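PDB 3QWU: DNA ligase from Aquifex aeolicus, which probably catalyses ATP-dependent joining of nucleic acid ends through an adenylated lysine intermediate, and binds adenosine and calcium. Local coordinates for the interface of chains A and B. Residues are numbered along the deposited sequence; one frame, centred on the assembly and turned at random. Chains: chain A/B, DNA ligase.

The interface of chains A and B. Residues chain A 262-263, 266, 277-278, 281; chain B 282, 285-286.
Helix 277-299 of chain B packs against helices 254-269 and 276-299 of chain A. The protein belongs to the Pab1020-like ligases, and the patch lies in their C-terminal region. It is part of a two-fold symmetric interface, so the same contact is made a second time with the roles of A and B swapped. This dimer is that of the deposited assembly and may not be the one in solution.

B:Ile286 is the knob, and it hides 86 Å² of its surface against chain A. Its CG1 lies anti to the carbonyl carbon (chi1 -71°), and with chi2 at 142° CD1 points in between the two helices of chain A. B:Ile286 CD1 lies 3.5 Å from A:Tyr278 CD1. A:Tyr278 CE1 is 3.6 Å from B:Ile286 CB. The isoleucine sits obliquely against this CD1/CE1 edge, with its CD1 raised out of the ring plane on the side where A:Met266 CE lies. The in-plane edge of that ring faces the backbone O of B:Gly282.

A:Leu281 CD2 reaches B:Ile286 CD1 at 3.9 Å, the two side chains pointing in opposite directions. The same CD2 touches B:Phe285 CB at 4.0 Å. A:Met266 meets B:Ile286 nearly at right angles, with A:Met266 SD 4.0 Å from B:Ile286 CD1. A:Val263 CG2 lies 4.0 Å from B:Ile286 CG1.

The backbones come close where B:Gly282 CA lies 3.4 Å from A:Tyr278 O. With B:Ile286 cut back to an alanine, a gap would probably open between the two chain A helices, and A:Tyr278, A:Leu281 and A:Met266 would lose their shared apolar partner.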
ATOM      1  N   LEU A 262      10.288  -7.541   7.421  1.00 30.66           N
ATOM      2  CA  LEU A 262      10.696  -8.878   7.016  0.50 30.76           C
ATOM      3  C   LEU A 262      12.017  -8.804   6.257  1.00 31.58           C
ATOM      4  O   LEU A 262      12.925  -9.563   6.540  1.00 32.40           O
ATOM      5  CB  LEU A 262       9.613  -9.537   6.170  0.50 30.77           C
ATOM      6  CG  LEU A 262       9.891 -10.966   5.675  0.50 31.28           C
ATOM      7  CD1 LEU A 262       9.847 -12.002   6.800  0.50 31.32           C
ATOM      8  CD2 LEU A 262       8.898 -11.332   4.588  0.50 30.41           C
ATOM      9  N   VAL A 263      12.149  -7.853   5.345  1.00 31.87           N
ATOM     10  CA  VAL A 263      13.374  -7.771   4.579  1.00 33.42           C
ATOM     11  C   VAL A 263      14.586  -7.464   5.438  1.00 33.41           C
ATOM     12  O   VAL A 263      15.626  -8.097   5.272  1.00 34.07           O
ATOM     13  CB  VAL A 263      13.287  -6.759   3.415  1.00 34.19           C
ATOM     14  CG1 VAL A 263      14.602  -6.720   2.676  1.00 35.82           C
ATOM     15  CG2 VAL A 263      12.219  -7.165   2.459  1.00 33.33           C
ATOM     16  N   MET A 266      15.611 -10.548   7.338  1.00 33.99           N
ATOM     17  CA  MET A 266      16.342 -11.432   6.393  1.00 35.14           C
ATOM     18  C   MET A 266      17.762 -10.985   6.191  1.00 37.15           C
ATOM     19  O   MET A 266      18.681 -11.816   6.142  1.00 38.94           O
ATOM     20  CB  MET A 266      15.607 -11.558   5.041  1.00 34.96           C
ATOM     21  CG  MET A 266      14.303 -12.272   5.228  1.00 31.32           C
ATOM     22  SD  MET A 266      13.255 -12.337   3.852  1.00 34.43           S
ATOM     23  CE  MET A 266      14.181 -13.513   2.781  1.00 25.78           C
ATOM     24  N   LEU A 277      10.933 -17.547   3.737  1.00 41.80           N
ATOM     25  CA  LEU A 277      10.116 -16.349   3.891  1.00 39.82           C
ATOM     26  C   LEU A 277       9.556 -15.864   2.535  1.00 37.78           C
ATOM     27  O   LEU A 277       8.542 -15.213   2.489  1.00 35.79           O
ATOM     28  CB  LEU A 277      10.868 -15.224   4.567  1.00 39.97           C
ATOM     29  CG  LEU A 277      10.935 -15.143   6.092  1.00 44.24           C
ATOM     30  CD1 LEU A 277       9.561 -15.339   6.750  1.00 44.63           C
ATOM     31  CD2 LEU A 277      11.953 -16.139   6.657  1.00 47.06           C
ATOM     32  N   TYR A 278      10.177 -16.221   1.435  1.00 36.55           N
ATOM     33  CA  TYR A 278       9.585 -15.896   0.163  1.00 35.90           C
ATOM     34  C   TYR A 278       8.179 -16.468   0.056  1.00 36.04           C
ATOM     35  O   TYR A 278       7.188 -15.722  -0.096  1.00 34.58           O
ATOM     36  CB  TYR A 278      10.451 -16.424  -0.964  1.00 37.06           C
ATOM     37  CG  TYR A 278      11.761 -15.728  -1.111  1.00 37.54           C
ATOM     38  CD1 TYR A 278      11.830 -14.362  -1.326  1.00 36.95           C
ATOM     39  CD2 TYR A 278      12.943 -16.426  -1.034  1.00 44.91           C
ATOM     40  CE1 TYR A 278      13.069 -13.704  -1.476  1.00 39.92           C
ATOM     41  CE2 TYR A 278      14.195 -15.777  -1.174  1.00 47.12           C
ATOM     42  CZ  TYR A 278      14.241 -14.426  -1.409  1.00 43.11           C
ATOM     43  OH  TYR A 278      15.448 -13.805  -1.531  1.00 44.64           O
ATOM     44  N   LEU A 281       5.819 -15.038   2.695  1.00 29.60           N
ATOM     45  CA  LEU A 281       5.280 -13.697   2.403  1.00 28.35           C
ATOM     46  C   LEU A 281       4.143 -13.741   1.311  1.00 27.76           C
ATOM     47  O   LEU A 281       3.130 -13.089   1.456  1.00 27.26           O
ATOM     48  CB  LEU A 281       6.398 -12.661   2.114  1.00 27.47           C
ATOM     49  CG  LEU A 281       5.854 -11.270   1.678  1.00 27.84           C
ATOM     50  CD1 LEU A 281       4.964 -10.591   2.737  1.00 24.54           C
ATOM     51  CD2 LEU A 281       6.985 -10.329   1.213  1.00 27.07           C
TER
ATOM     52  N   GLY B 282       6.565 -13.390  -3.322  1.00 27.74           N
ATOM     53  CA  GLY B 282       7.453 -13.114  -2.207  1.00 28.65           C
ATOM     54  C   GLY B 282       8.756 -12.527  -2.691  1.00 28.94           C
ATOM     55  O   GLY B 282       9.253 -11.504  -2.163  1.00 28.80           O
ATOM     56  N   PHE B 285       8.571  -8.769  -3.986  1.00 29.02           N
ATOM     57  CA  PHE B 285       8.797  -7.744  -2.967  1.00 28.75           C
ATOM     58  C   PHE B 285      10.174  -7.854  -2.396  1.00 29.15           C
ATOM     59  O   PHE B 285      10.888  -6.857  -2.304  1.00 28.23           O
ATOM     60  CB  PHE B 285       7.825  -7.870  -1.828  1.00 28.92           C
ATOM     61  CG  PHE B 285       6.455  -7.453  -2.164  1.00 30.04           C
ATOM     62  CD1 PHE B 285       6.160  -6.098  -2.409  1.00 31.63           C
ATOM     63  CD2 PHE B 285       5.430  -8.364  -2.221  1.00 30.32           C
ATOM     64  CE1 PHE B 285       4.880  -5.703  -2.677  1.00 31.83           C
ATOM     65  CE2 PHE B 285       4.121  -7.949  -2.574  1.00 29.59           C
ATOM     66  CZ  PHE B 285       3.856  -6.633  -2.769  1.00 30.82           C
ATOM     67  N   ILE B 286      10.572  -9.044  -1.952  1.00 30.03           N
ATOM     68  CA  ILE B 286      11.788  -9.090  -1.139  1.00 30.55           C
ATOM     69  C   ILE B 286      12.984  -8.785  -1.993  1.00 31.81           C
ATOM     70  O   ILE B 286      13.853  -8.002  -1.587  1.00 32.82           O
ATOM     71  CB  ILE B 286      11.994 -10.416  -0.397  1.00 31.25           C
ATOM     72  CG1 ILE B 286      10.976 -10.571   0.759  1.00 32.28           C
ATOM     73  CG2 ILE B 286      13.392 -10.448   0.203  1.00 28.13           C
ATOM     74  CD1 ILE B 286      10.451 -12.062   0.945  1.00 33.42           C
TER